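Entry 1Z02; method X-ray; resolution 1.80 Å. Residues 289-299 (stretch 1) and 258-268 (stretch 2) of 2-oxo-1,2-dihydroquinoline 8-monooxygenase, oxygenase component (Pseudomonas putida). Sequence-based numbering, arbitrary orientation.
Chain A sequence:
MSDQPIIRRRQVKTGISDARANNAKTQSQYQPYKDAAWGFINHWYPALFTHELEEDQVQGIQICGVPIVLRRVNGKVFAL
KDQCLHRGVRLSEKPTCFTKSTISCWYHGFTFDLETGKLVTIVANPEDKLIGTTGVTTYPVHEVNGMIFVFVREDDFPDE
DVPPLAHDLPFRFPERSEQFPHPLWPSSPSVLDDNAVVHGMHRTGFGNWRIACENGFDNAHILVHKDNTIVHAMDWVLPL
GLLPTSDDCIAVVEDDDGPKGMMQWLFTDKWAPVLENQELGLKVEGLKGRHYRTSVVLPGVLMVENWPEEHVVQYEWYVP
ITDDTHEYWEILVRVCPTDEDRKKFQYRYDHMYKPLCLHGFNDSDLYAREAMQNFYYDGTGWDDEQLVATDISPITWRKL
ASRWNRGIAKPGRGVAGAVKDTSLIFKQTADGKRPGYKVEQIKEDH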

# COMPACT_ATOMS: atom_id res chain seq x y z
N GLY A 289 -42.91 -14.65 -6.20
CA GLY A 289 -41.61 -14.93 -5.62
C GLY A 289 -41.51 -16.28 -4.94
O GLY A 289 -42.19 -17.23 -5.32
N ARG A 290 -40.66 -16.36 -3.92
CA ARG A 290 -40.45 -17.59 -3.18
C ARG A 290 -40.61 -17.40 -1.68
O ARG A 290 -40.32 -16.33 -1.14
CB ARG A 290 -39.05 -18.12 -3.42
CG ARG A 290 -38.97 -19.30 -4.32
CD ARG A 290 -37.67 -20.01 -4.12
NE ARG A 290 -37.75 -21.03 -3.08
CZ ARG A 290 -38.35 -22.19 -3.25
NH1 ARG A 290 -38.39 -23.07 -2.30
NH2 ARG A 290 -38.94 -22.50 -4.38
N HIS A 291 -41.06 -18.45 -1.00
CA HIS A 291 -41.20 -18.38 0.45
C HIS A 291 -39.85 -18.75 1.04
O HIS A 291 -39.26 -19.77 0.66
CB HIS A 291 -42.28 -19.34 0.95
CG HIS A 291 -43.66 -18.96 0.54
ND1 HIS A 291 -44.12 -17.66 0.56
CD2 HIS A 291 -44.70 -19.71 0.11
CE1 HIS A 291 -45.38 -17.63 0.16
NE2 HIS A 291 -45.76 -18.86 -0.12
N TYR A 292 -39.36 -17.93 1.96
CA TYR A 292 -38.07 -18.14 2.61
C TYR A 292 -38.04 -17.34 3.91
O TYR A 292 -38.84 -16.43 4.11
CB TYR A 292 -36.95 -17.65 1.69
CG TYR A 292 -37.01 -16.15 1.45
CD1 TYR A 292 -36.42 -15.25 2.35
CD2 TYR A 292 -37.70 -15.63 0.36
CE1 TYR A 292 -36.52 -13.88 2.15
CE2 TYR A 292 -37.80 -14.26 0.16
CZ TYR A 292 -37.21 -13.39 1.05
OH TYR A 292 -37.29 -12.04 0.85
N ARG A 293 -37.12 -17.69 4.80
CA ARG A 293 -36.99 -17.00 6.07
C ARG A 293 -35.52 -16.89 6.48
O ARG A 293 -34.76 -17.85 6.36
CB ARG A 293 -37.78 -17.74 7.15
CG ARG A 293 -37.87 -17.02 8.48
CD ARG A 293 -38.95 -17.63 9.35
NE ARG A 293 -38.65 -19.00 9.73
CZ ARG A 293 -39.46 -19.76 10.46
NH1 ARG A 293 -39.12 -21.01 10.76
NH2 ARG A 293 -40.62 -19.28 10.88
N THR A 294 -35.12 -15.71 6.95
CA THR A 294 -33.74 -15.48 7.37
C THR A 294 -33.60 -15.25 8.86
O THR A 294 -34.46 -14.65 9.51
CB THR A 294 -33.14 -14.26 6.64
OG1 THR A 294 -34.03 -13.14 6.78
CG2 THR A 294 -32.93 -14.56 5.18
N SER A 295 -32.48 -15.73 9.40
CA SER A 295 -32.17 -15.56 10.81
C SER A 295 -30.65 -15.45 10.90
O SER A 295 -29.93 -15.84 9.99
CB SER A 295 -32.66 -16.77 11.62
OG SER A 295 -32.15 -17.99 11.11
N VAL A 296 -30.16 -14.89 12.01
CA VAL A 296 -28.73 -14.74 12.20
C VAL A 296 -28.35 -14.99 13.66
O VAL A 296 -29.02 -14.53 14.58
CB VAL A 296 -28.25 -13.32 11.75
CG1 VAL A 296 -28.95 -12.25 12.56
CG2 VAL A 296 -26.72 -13.20 11.89
N VAL A 297 -27.27 -15.74 13.86
CA VAL A 297 -26.79 -16.06 15.20
C VAL A 297 -25.29 -15.77 15.31
O VAL A 297 -24.58 -15.72 14.30
CB VAL A 297 -27.01 -17.56 15.52
CG1 VAL A 297 -28.49 -17.89 15.50
CG2 VAL A 297 -26.26 -18.44 14.52
N LEU A 298 -24.82 -15.57 16.54
CA LEU A 298 -23.39 -15.33 16.76
C LEU A 298 -22.64 -16.59 16.31
O LEU A 298 -23.15 -17.69 16.44
CB LEU A 298 -23.11 -15.07 18.25
CG LEU A 298 -23.36 -13.64 18.77
CD1 LEU A 298 -23.38 -13.62 20.30
CD2 LEU A 298 -22.29 -12.73 18.24
N PRO A 299 -21.42 -16.44 15.78
CA PRO A 299 -20.63 -15.21 15.60
C PRO A 299 -21.01 -14.36 14.38
O PRO A 299 -20.32 -13.39 14.07
CB PRO A 299 -19.20 -15.73 15.49
CG PRO A 299 -19.38 -16.99 14.73
CD PRO A 299 -20.62 -17.62 15.40
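Stretch 2 (258-268) GPKGMMQWLFT

Stretch 2 lies beside stretch 1 as its antiparallel neighbor in a sheet. Its strand, 261-264, runs at 175° to the strand that ends at Val 297, with the two axes approaching to 4.7 Å; before and after it the chain is loop. The register sets Val 297 against Gly 261, Val 296 against Met 262 and Ser 295 against Met 263, while farther along Phe 267 comes beside His 291. Together the two stretches bury 828 Å².

The backbone ladder does most of the polar accounting. Val 296 and Met 262 form the hydrogen-bonded pair and satisfy each other in both directions: Met 262 N gives to Val 296 O at 2.9 Å, and Val 296 N gives to Met 262 O at 3.1 Å. Toward the start of stretch 2, Leu 298 N donates to Lys 260 O at 2.9 Å and nearly straight, so the pairing outlasts the strands themselves. In the other direction it loosens: the bond from Gln 264 N to Thr 294 O is weak, at 3.3 Å. Beyond it the direct ladder stops. Gln 264 O is instead taken by Leu 266 N, 2.7 Å away within stretch 2, as the chain turns.

Water bridges both ends. Water 1 accepts from Lys 260 N at 3.0 Å and donates to Leu 298 O at 2.7 Å, joining two backbone groups that do not meet directly. Water 2 accepts from Arg 293 NH2 at 3.0 Å and donates to Leu 266 O at 3.1 Å; the guanidinium also has partners elsewhere in the structure. The account is not fully balanced, since Tyr 292 O and Thr 294 N are buried by the contact without a partner. Tyr 292 O faces the edge of the Phe 267 ring, with CE1 of Phe 267 at 3.0 Å.

Glycine at 261 permits the closest CA-to-CA approach in the register, Val 297 CA to Gly 261 CA at 3.9 Å. A CB there would fall 2.2 Å from Val 296 O and 2.5 Å from Val 297 CG1. Instead, Gly 261 CA makes a CA-H...O contact with Val 296 O at 3.2 Å. Met 263 sets out on the same face as Val 297, and its end comes nearer stretch 1, with CE 3.1 Å from Ser 295 CB and SD over one face of the Arg 293 guanidinium. On the other face, Val 296 CG1 packs on Met 262 CG at 3.6 Å.

Past the ladder, aromatic packing takes over. Phe 267, at phi/psi 62/43, points toward stretch 1 and joins two edge-to-face pairs: its edge meets the face of Tyr 292, while the edge of His 291 meets its own face in an offset arrangement. His 291 CA also sits over the Phe 267 ring, 4.1 Å from its centroid. Leu 266 CD1 adds an apolar contact to Tyr 292 CE1 at 3.6 Å. The ladder pairs the backbone through the strands and one step past them at the Lys 260 end, where a water extends it; at the other end a second water and the aromatic rings follow.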

# COMPACT_ATOMS: atom_id res chain seq x y z
N GLY A 258 -27.95 -23.34 23.64
CA GLY A 258 -28.41 -23.10 22.29
C GLY A 258 -27.76 -21.88 21.68
O GLY A 258 -27.01 -21.16 22.34
N PRO A 259 -28.03 -21.63 20.39
CA PRO A 259 -27.44 -20.47 19.72
C PRO A 259 -28.04 -19.14 20.18
O PRO A 259 -29.19 -19.08 20.60
CB PRO A 259 -27.70 -20.75 18.24
CG PRO A 259 -28.85 -21.70 18.23
CD PRO A 259 -28.69 -22.55 19.44
N LYS A 260 -27.24 -18.08 20.11
CA LYS A 260 -27.69 -16.74 20.49
C LYS A 260 -27.90 -15.96 19.21
O LYS A 260 -26.95 -15.73 18.45
CB LYS A 260 -26.62 -16.01 21.30
CG LYS A 260 -25.96 -16.83 22.38
CD LYS A 260 -26.89 -17.16 23.53
CE LYS A 260 -26.08 -17.97 24.50
NZ LYS A 260 -26.82 -18.58 25.57
N GLY A 261 -29.13 -15.54 18.96
CA GLY A 261 -29.40 -14.79 17.75
C GLY A 261 -30.83 -14.30 17.64
O GLY A 261 -31.51 -14.11 18.64
N MET A 262 -31.28 -14.10 16.41
CA MET A 262 -32.62 -13.60 16.16
C MET A 262 -33.24 -14.28 14.95
O MET A 262 -32.55 -14.60 13.98
CB MET A 262 -32.60 -12.09 15.93
CG MET A 262 -31.75 -11.68 14.74
SD MET A 262 -31.55 -9.90 14.57
CE MET A 262 -32.35 -9.58 13.04
N MET A 263 -34.55 -14.51 15.03
CA MET A 263 -35.32 -15.12 13.96
C MET A 263 -36.29 -14.07 13.45
O MET A 263 -37.05 -13.50 14.22
CB MET A 263 -36.11 -16.32 14.50
CG MET A 263 -37.15 -16.88 13.53
SD MET A 263 -36.44 -18.02 12.36
CE MET A 263 -35.74 -17.06 11.34
N GLN A 264 -36.25 -13.80 12.15
CA GLN A 264 -37.15 -12.82 11.56
C GLN A 264 -38.42 -13.50 11.06
O GLN A 264 -38.36 -14.44 10.25
CB GLN A 264 -36.44 -12.09 10.43
CG GLN A 264 -35.14 -11.43 10.87
CD GLN A 264 -34.56 -10.52 9.82
OE1 GLN A 264 -34.10 -10.97 8.77
NE2 GLN A 264 -34.60 -9.23 10.09
N TRP A 265 -39.56 -13.04 11.57
CA TRP A 265 -40.85 -13.61 11.20
C TRP A 265 -41.28 -13.20 9.79
O TRP A 265 -42.23 -12.43 9.62
CB TRP A 265 -41.94 -13.21 12.21
CG TRP A 265 -41.66 -13.61 13.62
CD1 TRP A 265 -41.40 -12.78 14.67
CD2 TRP A 265 -41.65 -14.94 14.15
NE1 TRP A 265 -41.23 -13.50 15.82
CE2 TRP A 265 -41.38 -14.83 15.53
CE3 TRP A 265 -41.84 -16.21 13.60
CZ2 TRP A 265 -41.29 -15.95 16.38
CZ3 TRP A 265 -41.76 -17.33 14.44
CH2 TRP A 265 -41.49 -17.19 15.81
N LEU A 266 -40.57 -13.71 8.79
CA LEU A 266 -40.90 -13.39 7.41
C LEU A 266 -42.12 -14.17 6.96
O LEU A 266 -42.39 -15.28 7.43
CB LEU A 266 -39.71 -13.70 6.49
CG LEU A 266 -38.43 -12.92 6.74
CD1 LEU A 266 -37.49 -13.15 5.58
CD2 LEU A 266 -38.73 -11.43 6.89
N PHE A 267 -42.87 -13.56 6.05
CA PHE A 267 -44.09 -14.14 5.50
C PHE A 267 -45.17 -14.37 6.56
O PHE A 267 -45.84 -15.41 6.60
CB PHE A 267 -43.78 -15.42 4.73
CG PHE A 267 -42.95 -15.18 3.50
CD1 PHE A 267 -41.56 -15.17 3.57
CD2 PHE A 267 -43.56 -14.88 2.28
CE1 PHE A 267 -40.79 -14.85 2.45
CE2 PHE A 267 -42.80 -14.56 1.16
CZ PHE A 267 -41.41 -14.55 1.25
N THR A 268 -45.31 -13.37 7.42
CA THR A 268 -46.32 -13.35 8.46
C THR A 268 -46.81 -11.92 8.41
O THR A 268 -46.25 -11.10 7.67
CB THR A 268 -45.77 -13.66 9.88
OG1 THR A 268 -44.85 -12.63 10.28
CG2 THR A 268 -45.07 -15.00 9.89
O HOH W 1 -24.73 -18.37 18.52
O HOH W 2 -42.06 -16.81 10.06